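Local coordinates for extracellular fatty acid-binding protein (Gallus gallus, PDB 3SAO) that binds bacterial ferric siderophores tightly, and also long-chain fatty acids and lysophosphatidic acid, and may act as an antibacterial lipocalin, at residues L87-D90 against Y94-I97; V96-R101 against R133-T138; I127-A132 against E140-L145. All coordinates share one frame; numbering follows the deposited sequence.

Contact 1. Residues L87-D90 against Y94-I97. With NKN ((2R)-2-hydroxy-3-(phosphonooxy)propyl tetradecanoate), chain C.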
# COMPACT_ATOMS: atom_id res chain seq x y z
N LEU A 87 5.84 -9.89 -0.38
CA LEU A 87 7.11 -10.36 -0.96
C LEU A 87 8.24 -10.40 0.06
O LEU A 87 9.20 -11.20 -0.05
CB LEU A 87 7.50 -9.46 -2.12
CG LEU A 87 6.55 -9.32 -3.33
CD1 LEU A 87 7.23 -8.58 -4.50
CD2 LEU A 87 6.01 -10.66 -3.76
N ASP A 88 8.13 -9.52 1.04
CA ASP A 88 9.14 -9.38 2.08
C ASP A 88 8.57 -8.53 3.18
O ASP A 88 7.89 -7.54 2.90
CB ASP A 88 10.41 -8.72 1.57
CG ASP A 88 11.59 -8.95 2.53
OD1 ASP A 88 11.75 -10.09 2.95
OD2 ASP A 88 12.28 -7.99 2.95
N THR A 89 8.90 -8.91 4.41
CA THR A 89 8.54 -8.14 5.59
C THR A 89 9.23 -8.62 6.87
O THR A 89 9.55 -9.81 7.02
CB THR A 89 7.00 -8.15 5.84
OG1 THR A 89 6.71 -7.34 6.98
CG2 THR A 89 6.49 -9.54 6.09
N ASP A 90 9.48 -7.68 7.78
CA ASP A 90 9.97 -8.03 9.10
C ASP A 90 8.83 -8.06 10.13
O ASP A 90 9.08 -8.31 11.30
CB ASP A 90 11.10 -7.10 9.55
CG ASP A 90 10.63 -5.68 9.83
OD1 ASP A 90 9.46 -5.32 9.53
OD2 ASP A 90 11.46 -4.91 10.35
N TYR A 94 8.49 -2.66 8.14
CA TYR A 94 8.23 -2.46 6.73
C TYR A 94 7.60 -3.72 6.13
O TYR A 94 7.70 -4.81 6.72
CB TYR A 94 9.55 -2.13 5.98
CG TYR A 94 10.38 -3.38 5.75
CD1 TYR A 94 11.13 -3.91 6.78
CD2 TYR A 94 10.28 -4.10 4.58
CE1 TYR A 94 11.84 -5.07 6.63
CE2 TYR A 94 10.97 -5.27 4.41
CZ TYR A 94 11.76 -5.75 5.45
OH TYR A 94 12.45 -6.93 5.35
N ALA A 95 7.01 -3.59 4.94
CA ALA A 95 6.60 -4.72 4.14
C ALA A 95 6.56 -4.30 2.66
O ALA A 95 6.13 -3.20 2.34
CB ALA A 95 5.23 -5.22 4.54
N VAL A 96 6.95 -5.22 1.79
CA VAL A 96 6.86 -5.07 0.35
C VAL A 96 5.72 -5.93 -0.19
O VAL A 96 5.70 -7.14 -0.02
CB VAL A 96 8.17 -5.44 -0.36
CG1 VAL A 96 8.03 -5.20 -1.89
CG2 VAL A 96 9.31 -4.65 0.22
N ILE A 97 4.75 -5.28 -0.82
CA ILE A 97 3.49 -5.90 -1.23
C ILE A 97 3.39 -5.79 -2.73
O ILE A 97 3.61 -4.72 -3.32
CB ILE A 97 2.25 -5.14 -0.64
CG1 ILE A 97 2.33 -5.07 0.86
CG2 ILE A 97 0.93 -5.82 -1.09
CD1 ILE A 97 2.40 -6.37 1.51
OAA NKN C . -3.84 -3.28 -1.29
OAB NKN C . -1.57 -3.23 -1.99
PAC NKN C . -2.45 -3.00 -0.80
OAD NKN C . -2.26 -1.69 -0.08
OAE NKN C . 1.50 -4.53 5.87
OAF NKN C . -2.07 -4.12 0.28
CAG NKN C . -2.61 -4.26 1.60
CAH NKN C . -1.77 -5.24 2.43
CAI NKN C . -1.31 -4.76 3.82
OAJ NKN C . 0.07 -5.09 4.06
CAK NKN C . 0.71 -5.32 5.36
CAL NKN C . 0.47 -6.62 6.08
CAM NKN C . 1.80 -7.35 6.26
CAN NKN C . 1.62 -8.81 6.66
CAO NKN C . 0.15 -9.24 6.61
OAY NKN C . -2.59 -6.39 2.62
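At its edge, close to the ring plane, the phenol of Tyr94 meets a carboxylate oxygen of Asp88, while the carboxylate of Asp90 and the backbone of Thr89 approach the same ring obliquely. The setting is an antiparallel beta hairpin of the lipocalin barrel, strand 82-89 turning back into strand 94-103, and it illustrates how one aromatic side chain can be tied to the strand it leans across. Tyr94 OH donates to Asp88 OD2 over 2.6 Å, reaching that oxygen from above the carboxylate plane, with ring and carboxylate turned 47° apart. The ring lies over the neighbouring strand because CG of Tyr94 sits between backbone N and carbonyl carbon (chi1 77°). Asp90 packs CG 3.5 Å from CE1 of Tyr94, and its OD1 accepts from Tyr94 N as well as from the turn amides of Lys92 and Ser93, so a single oxygen gathers three N-H groups at the hairpin end. A classic beta bulge sets two residues, Leu87 and Asp88, opposite the single Val96: Leu87 N gives to Val96 O, and Val96 N to Asp88 O at 2.7 Å. Ile97 turns away from residues 87-90, packs on Val84 and Val86, and lines the lipid pocket, its CD1 3.7 Å from ligand ester oxygen OAJ. At the non-hydrogen-bonded pair Thr89-Ala95, Thr89 OG1 donates to Tyr94 O at 2.7 Å, in the carbonyl plane.

Contact 2. Residues V96-R101 against R133-T138. With NKN ((2R)-2-hydroxy-3-(phosphonooxy)propyl tetradecanoate), chain C.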
# COMPACT_ATOMS: atom_id res chain seq x y z
N VAL A 96 6.95 -5.22 1.79
CA VAL A 96 6.86 -5.07 0.35
C VAL A 96 5.72 -5.93 -0.19
O VAL A 96 5.70 -7.14 -0.02
CB VAL A 96 8.17 -5.44 -0.36
CG1 VAL A 96 8.03 -5.20 -1.89
CG2 VAL A 96 9.31 -4.65 0.22
N ILE A 97 4.75 -5.28 -0.82
CA ILE A 97 3.49 -5.90 -1.23
C ILE A 97 3.39 -5.79 -2.73
O ILE A 97 3.61 -4.72 -3.32
CB ILE A 97 2.25 -5.14 -0.64
CG1 ILE A 97 2.33 -5.07 0.86
CG2 ILE A 97 0.93 -5.82 -1.09
CD1 ILE A 97 2.40 -6.37 1.51
N PHE A 98 3.01 -6.87 -3.37
CA PHE A 98 2.77 -6.79 -4.79
C PHE A 98 1.28 -7.04 -5.01
O PHE A 98 0.76 -8.06 -4.58
CB PHE A 98 3.61 -7.82 -5.53
CG PHE A 98 3.44 -7.78 -7.02
CD1 PHE A 98 4.07 -6.80 -7.78
CD2 PHE A 98 2.65 -8.71 -7.66
CE1 PHE A 98 3.91 -6.75 -9.16
CE2 PHE A 98 2.51 -8.67 -9.05
CZ PHE A 98 3.13 -7.67 -9.78
N ALA A 99 0.63 -6.10 -5.69
CA ALA A 99 -0.82 -6.11 -5.91
C ALA A 99 -1.17 -6.33 -7.37
O ALA A 99 -0.56 -5.74 -8.25
CB ALA A 99 -1.42 -4.81 -5.44
N THR A 100 -2.17 -7.17 -7.60
CA THR A 100 -2.71 -7.41 -8.92
C THR A 100 -4.22 -7.25 -8.90
O THR A 100 -4.91 -7.93 -8.12
CB THR A 100 -2.39 -8.85 -9.35
OG1 THR A 100 -0.97 -9.03 -9.36
CG2 THR A 100 -2.97 -9.15 -10.73
N ARG A 101 -4.72 -6.34 -9.75
CA ARG A 101 -6.13 -5.99 -9.80
C ARG A 101 -6.70 -6.17 -11.19
O ARG A 101 -6.04 -5.85 -12.19
CB ARG A 101 -6.30 -4.53 -9.38
CG ARG A 101 -7.67 -4.14 -8.98
CD ARG A 101 -7.72 -2.66 -8.61
N ARG A 133 13.18 -4.01 -9.23
CA ARG A 133 14.05 -4.24 -10.38
C ARG A 133 13.96 -5.66 -10.94
O ARG A 133 14.09 -5.87 -12.15
CB ARG A 133 15.50 -3.87 -10.05
CG ARG A 133 16.23 -3.34 -11.25
CD ARG A 133 17.58 -2.69 -10.89
N GLU A 134 13.71 -6.63 -10.07
CA GLU A 134 13.50 -8.02 -10.50
C GLU A 134 12.25 -8.23 -11.34
O GLU A 134 12.15 -9.24 -12.04
CB GLU A 134 13.45 -8.95 -9.30
CG GLU A 134 14.81 -9.17 -8.68
CD GLU A 134 14.84 -10.35 -7.72
OE1 GLU A 134 13.79 -10.98 -7.49
OE2 GLU A 134 15.93 -10.60 -7.17
N ARG A 135 11.29 -7.32 -11.27
CA ARG A 135 10.11 -7.41 -12.11
C ARG A 135 10.24 -6.42 -13.28
O ARG A 135 9.25 -6.10 -13.91
CB ARG A 135 8.84 -7.14 -11.29
CG ARG A 135 8.47 -8.36 -10.43
CD ARG A 135 7.40 -8.09 -9.46
NE ARG A 135 7.39 -9.11 -8.42
CZ ARG A 135 6.60 -10.18 -8.41
NH1 ARG A 135 5.72 -10.42 -9.37
NH2 ARG A 135 6.67 -11.00 -7.38
N ASN A 136 11.46 -5.95 -13.52
CA ASN A 136 11.79 -4.96 -14.56
C ASN A 136 11.03 -3.64 -14.46
O ASN A 136 10.72 -3.01 -15.47
CB ASN A 136 11.63 -5.55 -15.97
CG ASN A 136 12.59 -6.69 -16.25
OD1 ASN A 136 13.74 -6.65 -15.81
ND2 ASN A 136 12.13 -7.71 -16.94
N TYR A 137 10.74 -3.20 -13.24
CA TYR A 137 10.47 -1.78 -13.03
C TYR A 137 11.79 -1.00 -13.16
O TYR A 137 12.83 -1.42 -12.65
CB TYR A 137 9.77 -1.52 -11.69
CG TYR A 137 8.39 -2.14 -11.66
CD1 TYR A 137 7.44 -1.84 -12.64
CD2 TYR A 137 8.03 -3.03 -10.66
CE1 TYR A 137 6.20 -2.47 -12.65
CE2 TYR A 137 6.79 -3.63 -10.64
CZ TYR A 137 5.88 -3.37 -11.63
OH TYR A 137 4.66 -3.99 -11.56
N THR A 138 11.75 0.08 -13.92
CA THR A 138 12.87 1.01 -13.98
C THR A 138 12.77 2.03 -12.85
O THR A 138 11.81 2.05 -12.09
CB THR A 138 12.88 1.77 -15.31
OG1 THR A 138 11.73 2.61 -15.38
CG2 THR A 138 12.87 0.82 -16.47
OAA NKN C . -3.84 -3.28 -1.29
OAB NKN C . -1.57 -3.23 -1.99
PAC NKN C . -2.45 -3.00 -0.80
OAD NKN C . -2.26 -1.69 -0.08
OAE NKN C . 1.50 -4.53 5.87
OAF NKN C . -2.07 -4.12 0.28
CAG NKN C . -2.61 -4.26 1.60
CAH NKN C . -1.77 -5.24 2.43
CAI NKN C . -1.31 -4.76 3.82
OAJ NKN C . 0.07 -5.09 4.06
CAK NKN C . 0.71 -5.32 5.36
CAL NKN C . 0.47 -6.62 6.08
CAM NKN C . 1.80 -7.35 6.26
CAN NKN C . 1.62 -8.81 6.66
CAO NKN C . 0.15 -9.24 6.61
OAY NKN C . -2.59 -6.39 2.62
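Arg135 crosses from the loop after helix 122-133 to lay its guanidinium over Phe98 on strand 94-103, a cation-pi stack on the outer wall of the lipocalin barrel. The loop begins with a Schellman motif in which Asn136, with positive phi, ends the helix, and Arg135 is the residue just before it. From CB the chain heads toward the strand and stays extended from CG to NE, which carries the charged end across to the ring. CD is the first atom to touch, 3.8 Å from CE1 of Phe98; NE follows near CD1; CZ then stands 4.1 Å from the ring centroid, only 6° off the normal. NH1 lies over the rim of the same face, 3.7 Å from CE2 of Phe98, and NH2, at the other tip, packs on Leu87. Guanidinium and ring are close to flat on one another, their planes 23° apart, so the positive charge faces the aromatic pi cloud and probably gains from it electrostatically. Phe98 also meets the ring of His109 and the side chain of Met111, while the adjacent Ile97 and Ala99 point to the opposite side of the strand, where they line the lipid pocket; Ala99 CB comes 3.8 Å from phosphate oxygen OAB of the bound ligand. A second residue of the loop reaches the ring at its edge: Tyr137 OH lies 3.7 Å from Phe98 CE1.

Contact 3. Residues I127-A132 against E140-L145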
# COMPACT_ATOMS: atom_id res chain seq x y z
N ILE A 127 15.45 -3.06 -0.24
CA ILE A 127 14.78 -4.33 -0.57
C ILE A 127 13.67 -4.09 -1.59
O ILE A 127 13.47 -4.90 -2.50
CB ILE A 127 14.22 -5.10 0.67
CG1 ILE A 127 13.38 -6.31 0.26
CG2 ILE A 127 13.34 -4.25 1.55
CD1 ILE A 127 14.11 -7.28 -0.58
N PHE A 128 12.92 -3.02 -1.38
CA PHE A 128 11.85 -2.65 -2.33
C PHE A 128 12.41 -2.45 -3.75
O PHE A 128 11.88 -3.02 -4.73
CB PHE A 128 11.16 -1.38 -1.86
CG PHE A 128 10.04 -0.94 -2.74
CD1 PHE A 128 8.81 -1.61 -2.74
CD2 PHE A 128 10.17 0.18 -3.51
CE1 PHE A 128 7.76 -1.18 -3.57
CE2 PHE A 128 9.14 0.61 -4.34
CZ PHE A 128 7.94 -0.07 -4.36
N ARG A 129 13.47 -1.64 -3.85
CA ARG A 129 14.08 -1.34 -5.16
C ARG A 129 14.65 -2.61 -5.83
O ARG A 129 14.43 -2.84 -7.02
CB ARG A 129 15.14 -0.24 -5.05
CG ARG A 129 14.58 1.18 -4.84
CD ARG A 129 15.64 2.25 -5.01
NE ARG A 129 15.06 3.59 -4.89
CZ ARG A 129 14.40 4.22 -5.86
NH1 ARG A 129 14.26 3.68 -7.06
NH2 ARG A 129 13.89 5.42 -5.63
N LYS A 130 15.31 -3.46 -5.04
CA LYS A 130 15.73 -4.79 -5.49
C LYS A 130 14.61 -5.64 -6.05
O LYS A 130 14.72 -6.19 -7.15
CB LYS A 130 16.37 -5.57 -4.35
CG LYS A 130 16.96 -6.89 -4.78
CD LYS A 130 17.74 -7.57 -3.67
CE LYS A 130 16.81 -8.09 -2.58
NZ LYS A 130 17.54 -8.94 -1.60
N LEU A 131 13.55 -5.82 -5.29
CA LEU A 131 12.45 -6.63 -5.77
C LEU A 131 11.70 -5.99 -6.95
O LEU A 131 11.23 -6.72 -7.83
CB LEU A 131 11.49 -6.94 -4.64
CG LEU A 131 12.10 -7.82 -3.54
CD1 LEU A 131 11.10 -7.98 -2.39
CD2 LEU A 131 12.56 -9.18 -4.09
N ALA A 132 11.55 -4.66 -6.95
CA ALA A 132 11.03 -3.92 -8.12
C ALA A 132 11.88 -4.19 -9.35
O ALA A 132 11.36 -4.50 -10.44
CB ALA A 132 10.98 -2.41 -7.82
N GLU A 140 12.39 5.19 -13.28
CA GLU A 140 11.34 6.15 -13.61
C GLU A 140 9.99 5.60 -13.15
O GLU A 140 9.04 6.36 -12.99
CB GLU A 140 11.32 6.45 -15.11
N MET A 141 9.92 4.28 -12.90
CA MET A 141 8.67 3.65 -12.48
C MET A 141 8.49 3.52 -10.95
O MET A 141 7.51 2.93 -10.48
CB MET A 141 8.57 2.26 -13.11
CG MET A 141 8.52 2.31 -14.62
SD MET A 141 8.87 0.68 -15.25
CE MET A 141 9.11 1.00 -17.02
N VAL A 142 9.46 4.03 -10.20
CA VAL A 142 9.40 4.05 -8.73
C VAL A 142 9.17 5.47 -8.25
O VAL A 142 9.88 6.39 -8.65
CB VAL A 142 10.70 3.51 -8.15
CG1 VAL A 142 10.76 3.64 -6.63
CG2 VAL A 142 10.94 2.07 -8.63
N ALA A 143 8.15 5.64 -7.40
CA ALA A 143 7.82 6.90 -6.76
C ALA A 143 8.07 6.77 -5.28
O ALA A 143 7.56 5.87 -4.65
CB ALA A 143 6.36 7.25 -6.99
N VAL A 144 8.90 7.65 -4.75
CA VAL A 144 9.04 7.78 -3.32
C VAL A 144 8.09 8.93 -2.95
O VAL A 144 8.21 10.02 -3.48
CB VAL A 144 10.47 8.09 -2.93
CG1 VAL A 144 10.57 8.35 -1.42
CG2 VAL A 144 11.42 6.97 -3.40
N LEU A 145 7.07 8.64 -2.15
CA LEU A 145 5.95 9.55 -1.92
C LEU A 145 6.27 10.62 -0.86
O LEU A 145 6.58 10.26 0.25
CB LEU A 145 4.73 8.75 -1.46
CG LEU A 145 4.22 7.72 -2.48
CD1 LEU A 145 3.04 6.90 -1.98
CD2 LEU A 145 3.90 8.46 -3.79
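Helix 127-132 and strand 142-144 run nearly antiparallel, at 165° between their short axes and 10.9 Å apart at closest approach, so side chains must bridge the gap. This is the lipocalin pattern of a C-terminal helix packed against the outside of the barrel, here followed by a short strand that pairs with strand 10-18. Val142 is the strand residue that meets both helix side chains. Its CG1, anti to the backbone N (chi1 174°), is directed at both Phe128 and Arg129. Phe128 offers CE2 at 4.1 Å from Val142 CG1, the methyl lying at the ring edge near its plane; the same phenylalanine packs on Met111 and Leu113 of strand 106-115 and on Ala16 and Ala18 of strand 10-18, joining helix to barrel. Arg129, extended from CG to NE, crosses the Val142 side chain obliquely and brings its guanidinium over the valine: Val142 CG1 sits against one guanidinium face, 3.5 Å from NH1. The charged group thus packs on the methyl through its flat face. Beyond it, the side chains of Arg129 and Val144 cross at about a right angle, with Arg129 NH2 3.7 Å from Val144 CG2.

In the fold
The three contacts follow one principle of lipocalin architecture, a barrel whose strands hold the ligand inside and the C-terminal helix outside. Contact 1 comes first along the chain and pairs two neighbouring strands of the sheet; contact 2 starts on the same strand 94-103, sharing Val96 and Ile97, and ties it to the loop after helix 122-133. The segments of contacts 2 and 3 alternate along the chain, their centres about 8 Å apart, whereas contact 1 lies about 12 and 13 Å from them. Val96 CG1 packs on Phe128 CD1 (3.8 Å), and Leu87 CB on Leu131 CD1 (3.9 Å). One strand thus lines the lipid pocket on one side and carries the helix on the other.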